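Local coordinates for tail spike protein gp49 (Pseudomonas phage LKA1, PDB 4RU4) that cleaves the O-specific polysaccharide of Pseudomonas as a lyase, degrading the host cell envelope while the phage enters, at the interface of chains A and B. Residues are numbered along the deposited sequence; one frame, centred on the assembly and turned at random. Chains: chain A/B, tail spike protein gp49.

Contact 1: the interface of chains A and B. Residues chain A 550, 552-555, 560; chain B 564-566, 578.
B:Asn566 carries its CG anti to the backbone N (chi1 -175°), which brings its carboxamide up against the loop at A:Asp552–A:Ser554, and A:Ser554 turns OG beside its own backbone N (chi1 -66°) to meet it. The amide nitrogen ND2 of B:Asn566 donates to the hydroxyl OG of A:Ser554 over 3.0 Å. This bond is nearly straight, 171° at the hydrogen, and the hydroxyl lies in the amide plane. The carboxamide packs along the chain A backbone, with CG of B:Asn566 3.3 Å from N of A:Arg553. Beside it the end of strand 562-565 is joined to chain A through its main chain, where N of A:Asp552 donates to the carbonyl O of B:Ala565 at 2.9 Å.

An apolar cluster flanks the polar pair. OG of A:Ser554 stands off one face of the B:Phe578 ring, displaced past its tip, 3.4 Å from CZ. A:Tyr555 comes to the edge of the same ring, its CE2 in the ring plane and 3.5 Å from CD2 of B:Phe578. Past the CB end of the ring, on the serine's side of its plane, A:Val560 sends its two branches to different partners, CG2 to CB of B:Phe578 and CG1 to CG2 of B:Ile564, while the CD1 methyl of B:Ile564 reaches the backbone of A:Arg553 and A:Ser554.

Packed on chain B in the C-terminal part of the spike, this loop appears to help join the chains and is braced within chain A. A:Lys550, nearly fully extended, links two loop carbonyls: its amino nitrogen NZ stands 2.6 Å from O of A:Ser554 and 2.6 Å from O of A:Val560, the latter approached on a lone pair.

Contact 2: the interface of chains A and B. Residues chain A 547-549, 594-596; chain B 545-547, 596, 600.
The side-chain amide of B:Gln547 reaches in among A:Thr549, A:Asn594 and A:Gln596, and both of its ends are used. With CG beside the backbone N and the chain bent at chi2 (-67°), the amide turns towards chain A. Its nitrogen NE2 donates to the backbone O of A:Asn594 and to the side-chain OE1 of A:Gln596, each at 3.0 Å. The bond to A:Asn594 arrives well above the carbonyl plane, whereas OE1 of A:Gln596 lies close to the amide plane of B:Gln547. At the other end the hydroxyl OG1 of A:Thr549 donates to OE1 of B:Gln547 over 2.7 Å, again from above the carbonyl plane. Bonds at both ends thus fix the rotation of this amide. The side chains of A:Gln596 and B:Gln547 run antiparallel alongside one another, their amide planes 82° apart, and CB of A:Gln547 packs 3.6 Å from CD of B:Gln547. Nearby, OD1 of A:Asn594 accepts a nearly straight bond of 2.9 Å from the backbone N of B:Val546.

Beyond this closely fitted part water takes a larger share, although the ring of B:Tyr600 also lies obliquely against the A:Gln596 amide. OE1 of A:Gln596 holds water 1 at 2.7 Å, and that water also bonds to O of B:Thr545 and to the phenol OH of B:Tyr600. Water 2 joins NE2 of A:Gln596, NE2 of B:Gln596 and the same phenol, while the two glutamine nitrogens stay 4.0 Å apart. Water 3 bridges OG1 of A:Thr549 and OE1 of B:Gln547 on the opposite flank. By interlocking strands 545-551 and 590-600 of neighbouring chains, the site appears to hold the C-terminal domains together in the tailspike trimer.

Contact 1: the interface of chains A and B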
loop_
_atom_site.group_PDB
_atom_site.type_symbol
_atom_site.label_atom_id
_atom_site.label_comp_id
_atom_site.label_asym_id
_atom_site.label_seq_id
_atom_site.Cartn_x
_atom_site.Cartn_y
_atom_site.Cartn_z
ATOM N N LYS A 550 -19.331 -34.991 -25.604
ATOM C CA LYS A 550 -18.683 -35.480 -26.816
ATOM C C LYS A 550 -18.558 -34.371 -27.871
ATOM O O LYS A 550 -19.535 -33.663 -28.169
ATOM C CB LYS A 550 -19.486 -36.631 -27.407
ATOM C CG LYS A 550 -19.057 -36.989 -28.834
ATOM C CD LYS A 550 -19.854 -38.185 -29.380
ATOM C CE LYS A 550 -19.797 -38.206 -30.881
ATOM N NZ LYS A 550 -20.210 -39.497 -31.488
ATOM N N ASP A 552 -16.565 -33.252 -31.877
ATOM C CA ASP A 552 -15.739 -33.473 -33.053
ATOM C C ASP A 552 -15.971 -34.805 -33.759
ATOM O O ASP A 552 -15.078 -35.347 -34.389
ATOM C CB ASP A 552 -14.267 -33.231 -32.731
ATOM C CG ASP A 552 -13.977 -31.759 -32.495
ATOM O OD1 ASP A 552 -13.930 -30.990 -33.487
ATOM O OD2 ASP A 552 -13.848 -31.371 -31.321
ATOM N N ARG A 553 -17.189 -35.308 -33.631
ATOM C CA ARG A 553 -17.681 -36.463 -34.363
ATOM C C ARG A 553 -19.195 -36.376 -34.127
ATOM O O ARG A 553 -19.615 -35.936 -33.062
ATOM C CB ARG A 553 -17.120 -37.762 -33.761
ATOM C CG ARG A 553 -17.638 -39.048 -34.421
ATOM C CD ARG A 553 -17.044 -39.229 -35.849
ATOM N NE ARG A 553 -15.583 -39.340 -35.794
ATOM C CZ ARG A 553 -14.770 -39.412 -36.845
ATOM N NH1 ARG A 553 -15.250 -39.370 -38.090
ATOM N NH2 ARG A 553 -13.460 -39.493 -36.639
ATOM N N SER A 554 -20.008 -36.737 -35.116
ATOM C CA SER A 554 -21.450 -36.822 -34.897
ATOM C C SER A 554 -21.837 -38.302 -34.724
ATOM O O SER A 554 -21.577 -38.871 -33.654
ATOM C CB SER A 554 -22.224 -36.098 -36.006
ATOM O OG SER A 554 -21.938 -34.690 -35.934
ATOM N N TYR A 555 -22.414 -38.936 -35.752
ATOM C CA TYR A 555 -22.644 -40.375 -35.710
ATOM C C TYR A 555 -21.328 -41.125 -35.860
ATOM O O TYR A 555 -20.574 -40.887 -36.796
ATOM C CB TYR A 555 -23.684 -40.838 -36.753
ATOM C CG TYR A 555 -25.073 -40.305 -36.407
ATOM C CD1 TYR A 555 -25.825 -40.879 -35.377
ATOM C CD2 TYR A 555 -25.599 -39.190 -37.069
ATOM C CE1 TYR A 555 -27.095 -40.349 -35.022
ATOM C CE2 TYR A 555 -26.851 -38.658 -36.733
ATOM C CZ TYR A 555 -27.590 -39.239 -35.726
ATOM O OH TYR A 555 -28.808 -38.676 -35.402
ATOM N N VAL A 560 -24.677 -41.764 -31.805
ATOM C CA VAL A 560 -23.873 -40.646 -31.329
ATOM C C VAL A 560 -23.069 -41.068 -30.102
ATOM O O VAL A 560 -21.857 -40.796 -29.998
ATOM C CB VAL A 560 -24.726 -39.426 -30.970
ATOM C CG1 VAL A 560 -23.800 -38.331 -30.419
ATOM C CG2 VAL A 560 -25.479 -38.917 -32.198
ATOM N N ILE B 564 -24.105 -32.143 -28.546
ATOM C CA ILE B 564 -22.670 -32.249 -28.825
ATOM C C ILE B 564 -22.186 -30.950 -29.448
ATOM O O ILE B 564 -22.956 -30.009 -29.613
ATOM C CB ILE B 564 -22.364 -33.400 -29.805
ATOM C CG1 ILE B 564 -23.039 -33.124 -31.160
ATOM C CG2 ILE B 564 -22.840 -34.761 -29.217
ATOM C CD1 ILE B 564 -22.687 -34.157 -32.287
ATOM N N ALA B 565 -20.900 -30.887 -29.766
ATOM C CA ALA B 565 -20.387 -29.811 -30.611
ATOM C C ALA B 565 -19.509 -30.458 -31.684
ATOM O O ALA B 565 -18.592 -31.212 -31.370
ATOM C CB ALA B 565 -19.570 -28.839 -29.801
ATOM N N ASN B 566 -19.772 -30.158 -32.940
ATOM C CA ASN B 566 -18.967 -30.738 -34.014
ATOM C C ASN B 566 -19.088 -29.876 -35.240
ATOM O O ASN B 566 -20.175 -29.797 -35.775
ATOM C CB ASN B 566 -19.463 -32.153 -34.377
ATOM C CG ASN B 566 -18.564 -32.830 -35.415
ATOM O OD1 ASN B 566 -17.395 -32.451 -35.573
ATOM N ND2 ASN B 566 -19.081 -33.846 -36.100
ATOM N N PHE B 578 -28.694 -34.242 -31.689
ATOM C CA PHE B 578 -28.780 -35.374 -32.638
ATOM C C PHE B 578 -29.499 -36.523 -31.939
ATOM O O PHE B 578 -29.135 -36.882 -30.822
ATOM C CB PHE B 578 -27.377 -35.892 -33.011
ATOM C CG PHE B 578 -26.612 -35.028 -33.981
ATOM C CD1 PHE B 578 -26.090 -33.806 -33.592
ATOM C CD2 PHE B 578 -26.376 -35.479 -35.284
ATOM C CE1 PHE B 578 -25.352 -33.017 -34.479
ATOM C CE2 PHE B 578 -25.656 -34.704 -36.178
ATOM C CZ PHE B 578 -25.144 -33.459 -35.777
#

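Contact 2: the interface of chains A and B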
loop_
_atom_site.group_PDB
_atom_site.type_symbol
_atom_site.label_atom_id
_atom_site.label_comp_id
_atom_site.label_asym_id
_atom_site.label_seq_id
_atom_site.Cartn_x
_atom_site.Cartn_y
_atom_site.Cartn_z
ATOM N N GLN A 547 -18.390 -32.716 -15.534
ATOM C CA GLN A 547 -19.138 -32.631 -16.789
ATOM C C GLN A 547 -18.374 -33.362 -17.885
ATOM O O GLN A 547 -17.144 -33.298 -17.932
ATOM C CB GLN A 547 -19.356 -31.167 -17.196
ATOM C CG GLN A 547 -20.013 -30.327 -16.098
ATOM C CD GLN A 547 -21.462 -30.766 -15.784
ATOM O OE1 GLN A 547 -22.128 -31.393 -16.606
ATOM N NE2 GLN A 547 -21.940 -30.413 -14.603
ATOM N N VAL A 548 -19.093 -34.078 -18.751
ATOM C CA VAL A 548 -18.468 -34.688 -19.924
ATOM C C VAL A 548 -19.338 -34.463 -21.155
ATOM O O VAL A 548 -20.551 -34.686 -21.107
ATOM C CB VAL A 548 -18.248 -36.210 -19.765
ATOM C CG1 VAL A 548 -17.309 -36.700 -20.888
ATOM C CG2 VAL A 548 -17.637 -36.534 -18.385
ATOM N N THR A 549 -18.720 -34.026 -22.252
ATOM C CA THR A 549 -19.447 -33.760 -23.504
ATOM C C THR A 549 -18.651 -34.328 -24.669
ATOM O O THR A 549 -17.417 -34.195 -24.705
ATOM C CB THR A 549 -19.637 -32.231 -23.671
ATOM O OG1 THR A 549 -20.610 -31.786 -22.706
ATOM C CG2 THR A 549 -20.097 -31.861 -25.089
ATOM N N ASN A 594 -14.760 -34.204 -23.796
ATOM C CA ASN A 594 -14.368 -32.973 -23.139
ATOM C C ASN A 594 -14.837 -33.083 -21.691
ATOM O O ASN A 594 -16.032 -33.097 -21.416
ATOM C CB ASN A 594 -15.059 -31.781 -23.821
ATOM C CG ASN A 594 -14.504 -31.473 -25.227
ATOM O OD1 ASN A 594 -14.141 -30.326 -25.525
ATOM N ND2 ASN A 594 -14.428 -32.507 -26.096
ATOM N N TRP A 595 -13.899 -33.208 -20.767
ATOM C CA TRP A 595 -14.249 -33.385 -19.368
ATOM C C TRP A 595 -13.799 -32.179 -18.548
ATOM O O TRP A 595 -12.819 -31.510 -18.876
ATOM C CB TRP A 595 -13.619 -34.669 -18.793
ATOM C CG TRP A 595 -12.113 -34.541 -18.641
ATOM C CD1 TRP A 595 -11.169 -34.757 -19.614
ATOM C CD2 TRP A 595 -11.397 -34.145 -17.468
ATOM N NE1 TRP A 595 -9.913 -34.524 -19.119
ATOM C CE2 TRP A 595 -10.022 -34.138 -17.803
ATOM C CE3 TRP A 595 -11.786 -33.791 -16.159
ATOM C CZ2 TRP A 595 -9.033 -33.816 -16.881
ATOM C CZ3 TRP A 595 -10.812 -33.450 -15.248
ATOM C CH2 TRP A 595 -9.440 -33.459 -15.613
ATOM N N GLN A 596 -14.531 -31.900 -17.481
ATOM C CA GLN A 596 -14.038 -31.013 -16.445
ATOM C C GLN A 596 -14.595 -31.367 -15.062
ATOM O O GLN A 596 -15.599 -32.071 -14.952
ATOM C CB GLN A 596 -14.308 -29.547 -16.802
ATOM C CG GLN A 596 -15.779 -29.179 -16.870
ATOM C CD GLN A 596 -15.992 -27.919 -17.700
ATOM O OE1 GLN A 596 -15.889 -27.948 -18.925
ATOM N NE2 GLN A 596 -16.263 -26.805 -17.030
ATOM N N THR B 545 -11.885 -26.711 -23.973
ATOM C CA THR B 545 -12.722 -27.770 -23.423
ATOM C C THR B 545 -14.155 -27.279 -23.417
ATOM O O THR B 545 -14.457 -26.282 -22.785
ATOM C CB THR B 545 -12.242 -28.115 -22.004
ATOM O OG1 THR B 545 -10.849 -28.475 -22.080
ATOM C CG2 THR B 545 -13.015 -29.293 -21.387
ATOM N N VAL B 546 -15.021 -27.969 -24.157
ATOM C CA VAL B 546 -16.394 -27.516 -24.403
ATOM C C VAL B 546 -17.439 -28.430 -23.746
ATOM O O VAL B 546 -17.336 -29.665 -23.844
ATOM C CB VAL B 546 -16.651 -27.492 -25.945
ATOM C CG1 VAL B 546 -18.119 -27.164 -26.269
ATOM C CG2 VAL B 546 -15.691 -26.472 -26.616
ATOM N N GLN B 547 -18.435 -27.838 -23.083
ATOM C CA GLN B 547 -19.619 -28.592 -22.638
ATOM C C GLN B 547 -20.871 -28.105 -23.339
ATOM O O GLN B 547 -21.012 -26.915 -23.625
ATOM C CB GLN B 547 -19.812 -28.460 -21.117
ATOM C CG GLN B 547 -18.545 -28.758 -20.318
ATOM C CD GLN B 547 -18.135 -30.219 -20.406
ATOM O OE1 GLN B 547 -18.961 -31.099 -20.658
ATOM N NE2 GLN B 547 -16.856 -30.486 -20.165
ATOM N N GLN B 596 -20.590 -24.027 -23.134
ATOM C CA GLN B 596 -19.529 -23.230 -22.540
ATOM C C GLN B 596 -18.162 -23.787 -22.913
ATOM O O GLN B 596 -18.034 -24.942 -23.321
ATOM C CB GLN B 596 -19.692 -23.130 -21.022
ATOM C CG GLN B 596 -19.463 -24.443 -20.257
ATOM C CD GLN B 596 -20.013 -24.330 -18.865
ATOM O OE1 GLN B 596 -21.224 -24.259 -18.678
ATOM N NE2 GLN B 596 -19.129 -24.219 -17.885
ATOM N N TYR B 600 -8.487 -25.463 -18.743
ATOM C CA TYR B 600 -8.390 -25.670 -17.305
ATOM C C TYR B 600 -7.301 -26.681 -16.997
ATOM O O TYR B 600 -7.590 -27.731 -16.445
ATOM C CB TYR B 600 -9.720 -26.217 -16.748
ATOM C CG TYR B 600 -10.992 -25.611 -17.337
ATOM C CD1 TYR B 600 -11.464 -24.376 -16.923
ATOM C CD2 TYR B 600 -11.746 -26.318 -18.272
ATOM C CE1 TYR B 600 -12.643 -23.845 -17.448
ATOM C CE2 TYR B 600 -12.911 -25.798 -18.808
ATOM C CZ TYR B 600 -13.365 -24.570 -18.395
ATOM O OH TYR B 600 -14.545 -24.078 -18.944
HETATM O O HOH W 1 -15.971 -25.771 -20.447
HETATM O O HOH W 2 -16.530 -23.891 -16.919
HETATM O O HOH W 3 -22.045 -31.242 -19.915
#

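The C-alpha centres of contact 1 and contact 2 lie about 13 Å apart in one continuous interface between the C-terminal parts of chains A and B. In chain A, strand 545-551 joins them, giving residues 547-549 to contact 2 and A:Lys550 to contact 1, where the following loop takes over. At contact 2 both chains use strands 545-551 and 590-600, Gln547 and Gln596 appearing on each side in different roles; at contact 1 the loop of chain A meets strands 562-565 and 572-578 and B:Asn566. The pairing is therefore not an exact two-fold, as suits the three-chain assembly, in which it would recur around the spike.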